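HepC.19480.a.B1 (PDB 6MTZ) is of unknown function but probably belongs to the DHH/DHHA1 family of phosphoesterases. Local coordinates at residues 276-281 with 290-295. Sequence-based numbering, arbitrary orientation.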
ATOM      1  N   SER A 276     -10.123  17.939  -4.660  1.00 41.27           N
ATOM      2  CA  SER A 276     -10.622  19.267  -4.305  1.00 48.06           C
ATOM      3  C   SER A 276     -10.353  19.589  -2.831  1.00 38.74           C
ATOM      4  O   SER A 276      -9.657  20.559  -2.514  1.00 38.97           O
ATOM      5  CB  SER A 276     -12.109  19.387  -4.640  1.00 52.60           C
ATOM      6  OG  SER A 276     -12.290  19.478  -6.044  1.00 51.99           O
ATOM      7  N   VAL A 277     -10.851  18.757  -1.919  1.00 39.77           N
ATOM      8  CA  VAL A 277     -10.618  19.000  -0.496  1.00 51.57           C
ATOM      9  C   VAL A 277      -9.125  18.963  -0.190  1.00 49.12           C
ATOM     10  O   VAL A 277      -8.592  19.834   0.509  1.00 40.51           O
ATOM     11  CB  VAL A 277     -11.388  17.980   0.361  1.00 52.08           C
ATOM     12  CG1 VAL A 277     -11.328  18.379   1.861  1.00 45.51           C
ATOM     13  CG2 VAL A 277     -12.831  17.844  -0.131  1.00 48.65           C
ATOM     14  N   LEU A 278      -8.429  17.961  -0.733  1.00 43.56           N
ATOM     15  CA  LEU A 278      -7.011  17.785  -0.438  1.00 42.30           C
ATOM     16  C   LEU A 278      -6.203  19.004  -0.863  1.00 35.07           C
ATOM     17  O   LEU A 278      -5.432  19.564  -0.073  1.00 37.40           O
ATOM     18  CB  LEU A 278      -6.488  16.532  -1.148  1.00 42.18           C
ATOM     19  CG  LEU A 278      -4.990  16.311  -0.950  1.00 36.50           C
ATOM     20  CD1 LEU A 278      -4.749  15.724   0.431  1.00 44.42           C
ATOM     21  CD2 LEU A 278      -4.418  15.428  -2.025  1.00 56.08           C
ATOM     22  N   ALA A 279      -6.346  19.409  -2.126  1.00 36.05           N
ATOM     23  CA  ALA A 279      -5.532  20.493  -2.659  1.00 37.53           C
ATOM     24  C   ALA A 279      -5.885  21.820  -1.999  1.00 38.33           C
ATOM     25  O   ALA A 279      -4.995  22.624  -1.702  1.00 38.39           O
ATOM     26  CB  ALA A 279      -5.702  20.578  -4.176  1.00 33.94           C
ATOM     27  N   ASN A 280      -7.173  22.063  -1.749  1.00 38.29           N
ATOM     28  CA  ASN A 280      -7.559  23.290  -1.062  1.00 41.94           C
ATOM     29  C   ASN A 280      -6.870  23.389   0.295  1.00 48.32           C
ATOM     30  O   ASN A 280      -6.336  24.443   0.653  1.00 46.80           O
ATOM     31  CB  ASN A 280      -9.079  23.357  -0.903  1.00 49.95           C
ATOM     32  CG  ASN A 280      -9.560  24.728  -0.425  1.00 60.56           C
ATOM     33  OD1 ASN A 280      -9.670  25.661  -1.217  1.00 63.02           O
ATOM     34  ND2 ASN A 280      -9.845  24.852   0.872  1.00 55.66           N
ATOM     35  N   LEU A 281      -6.842  22.288   1.050  1.00 45.30           N
ATOM     36  CA  LEU A 281      -6.177  22.292   2.351  1.00 43.43           C
ATOM     37  C   LEU A 281      -4.662  22.411   2.207  1.00 55.37           C
ATOM     38  O   LEU A 281      -4.023  23.138   2.974  1.00 43.88           O
ATOM     39  CB  LEU A 281      -6.545  21.028   3.125  1.00 43.63           C
ATOM     40  CG  LEU A 281      -5.994  20.900   4.535  1.00 45.62           C
ATOM     41  CD1 LEU A 281      -6.419  22.113   5.396  1.00 49.32           C
ATOM     42  CD2 LEU A 281      -6.499  19.600   5.133  1.00 46.82           C
ATOM     43  N   ASP A 290       1.522  27.678  -5.661  1.00 39.36           N
ATOM     44  CA  ASP A 290       0.506  28.318  -6.487  1.00 39.80           C
ATOM     45  C   ASP A 290      -0.529  27.358  -7.042  1.00 44.72           C
ATOM     46  O   ASP A 290      -1.665  27.776  -7.292  1.00 40.32           O
ATOM     47  CB  ASP A 290       1.167  29.035  -7.654  1.00 40.69           C
ATOM     48  CG  ASP A 290       2.192  30.013  -7.187  1.00 53.13           C
ATOM     49  OD1 ASP A 290       1.798  30.944  -6.454  1.00 51.88           O
ATOM     50  OD2 ASP A 290       3.384  29.818  -7.500  1.00 43.10           O
ATOM     51  N   PHE A 291      -0.173  26.095  -7.274  1.00 37.10           N
ATOM     52  CA  PHE A 291      -1.162  25.155  -7.767  1.00 34.20           C
ATOM     53  C   PHE A 291      -0.830  23.764  -7.272  1.00 32.42           C
ATOM     54  O   PHE A 291       0.257  23.491  -6.757  1.00 39.66           O
ATOM     55  CB  PHE A 291      -1.269  25.184  -9.296  1.00 33.93           C
ATOM     56  CG  PHE A 291      -0.026  24.749 -10.006  1.00 38.58           C
ATOM     57  CD1 PHE A 291       1.038  25.630 -10.177  1.00 36.02           C
ATOM     58  CD2 PHE A 291       0.074  23.462 -10.527  1.00 33.90           C
ATOM     59  CE1 PHE A 291       2.192  25.237 -10.851  1.00 37.61           C
ATOM     60  CE2 PHE A 291       1.224  23.046 -11.197  1.00 38.36           C
ATOM     61  CZ  PHE A 291       2.288  23.934 -11.362  1.00 40.64           C
ATOM     62  N   TYR A 292      -1.807  22.889  -7.430  1.00 39.94           N
ATOM     63  CA  TYR A 292      -1.688  21.491  -7.083  1.00 34.42           C
ATOM     64  C   TYR A 292      -2.023  20.703  -8.336  1.00 38.37           C
ATOM     65  O   TYR A 292      -2.937  21.075  -9.079  1.00 33.74           O
ATOM     66  CB  TYR A 292      -2.631  21.138  -5.915  1.00 32.81           C
ATOM     67  CG  TYR A 292      -2.406  19.765  -5.337  1.00 31.44           C
ATOM     68  CD1 TYR A 292      -2.887  18.638  -5.981  1.00 38.36           C
ATOM     69  CD2 TYR A 292      -1.705  19.593  -4.149  1.00 33.35           C
ATOM     70  CE1 TYR A 292      -2.675  17.375  -5.468  1.00 36.94           C
ATOM     71  CE2 TYR A 292      -1.485  18.335  -3.629  1.00 34.08           C
ATOM     72  CZ  TYR A 292      -1.977  17.229  -4.297  1.00 35.79           C
ATOM     73  OH  TYR A 292      -1.772  15.967  -3.804  1.00 28.88           O
ATOM     74  N   ILE A 293      -1.262  19.642  -8.597  1.00 30.61           N
ATOM     75  CA  ILE A 293      -1.484  18.838  -9.789  1.00 26.79           C
ATOM     76  C   ILE A 293      -1.356  17.367  -9.408  1.00 35.36           C
ATOM     77  O   ILE A 293      -0.388  16.969  -8.753  1.00 33.89           O
ATOM     78  CB  ILE A 293      -0.517  19.232 -10.924  1.00 28.73           C
ATOM     79  CG1 ILE A 293      -0.716  18.340 -12.151  1.00 35.85           C
ATOM     80  CG2 ILE A 293       0.948  19.217 -10.454  1.00 27.19           C
ATOM     81  CD1 ILE A 293       0.056  18.814 -13.375  1.00 32.32           C
ATOM     82  N   ASP A 294      -2.363  16.577  -9.769  1.00 25.38           N
ATOM     83  CA  ASP A 294      -2.359  15.133  -9.585  1.00 33.79           C
ATOM     84  C   ASP A 294      -2.522  14.463 -10.943  1.00 35.79           C
ATOM     85  O   ASP A 294      -3.324  14.904 -11.773  1.00 36.70           O
ATOM     86  CB  ASP A 294      -3.482  14.688  -8.635  1.00 27.61           C
ATOM     87  CG  ASP A 294      -3.452  13.201  -8.339  1.00 30.23           C
ATOM     88  OD1 ASP A 294      -2.591  12.752  -7.545  1.00 31.79           O
ATOM     89  OD2 ASP A 294      -4.301  12.482  -8.896  1.00 37.21           O
ATOM     90  N   VAL A 295      -1.738  13.412 -11.171  1.00 27.85           N
ATOM     91  CA  VAL A 295      -1.812  12.600 -12.380  1.00 27.17           C
ATOM     92  C   VAL A 295      -2.125  11.168 -11.971  1.00 24.18           C
ATOM     93  O   VAL A 295      -1.687  10.702 -10.914  1.00 32.69           O
ATOM     94  CB  VAL A 295      -0.492  12.656 -13.182  1.00 40.29           C
ATOM     95  CG1 VAL A 295      -0.680  12.055 -14.569  1.00 35.75           C
ATOM     96  CG2 VAL A 295       0.008  14.090 -13.267  1.00 48.17           C
TER
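Ala-279 on the helical segment 276-281 and Tyr-292 on strand 291-295 are the residues whose CA atoms come nearest across the contact, 5.9 Å apart. No hydrogen bond joins the segments; the contact is helix-on-sheet packing, chiefly of side chains. The CB atoms of both residues point across the interface, whereas those of Phe-291 and Ile-293, on either side of Tyr-292 in the strand, point away from the helix, as expected of alternating residues in a sheet.

A small residue at the nearest point lets an aromatic ring lie close to the helix. The methyl CB of Ala-279 sits 3.6 Å from CB of Tyr-292 and equally near its CG, pressing on the root of the ring, while Ala-279 CA lies over one face, 4.1 Å above the plane and displaced toward the rim. The ring of Tyr-292 runs on past Ala-279 to Leu-278, because a chi1 of -170° turns its CG opposite the backbone N. There a single branch does the touching: Leu-278 CD2 comes obliquely to the phenol end, 3.2 Å from Tyr-292 OH and 3.8 Å from Tyr-292 CZ. The ring is thus supported at its base by one methyl and at its far end by another, from consecutive helix residues. The hydroxyl of this buried tyrosine is hydrogen-bonded to Ser-269 OG, which also bonds Asp-294 OD1, so the polar end of the tyrosine is satisfied beside its apolar neighbour.

In the fold, the contact packs the crossover helix of a beta-alpha-beta unit, strand 264-270, helix 276-285 and strand 291-295, against its second strand. That strand runs between 264-270, its parallel neighbour, and antiparallel 300-305 in a mixed sheet, while helix 238-251 adds Thr-247 against Leu-278 and Leu-250 against Tyr-292.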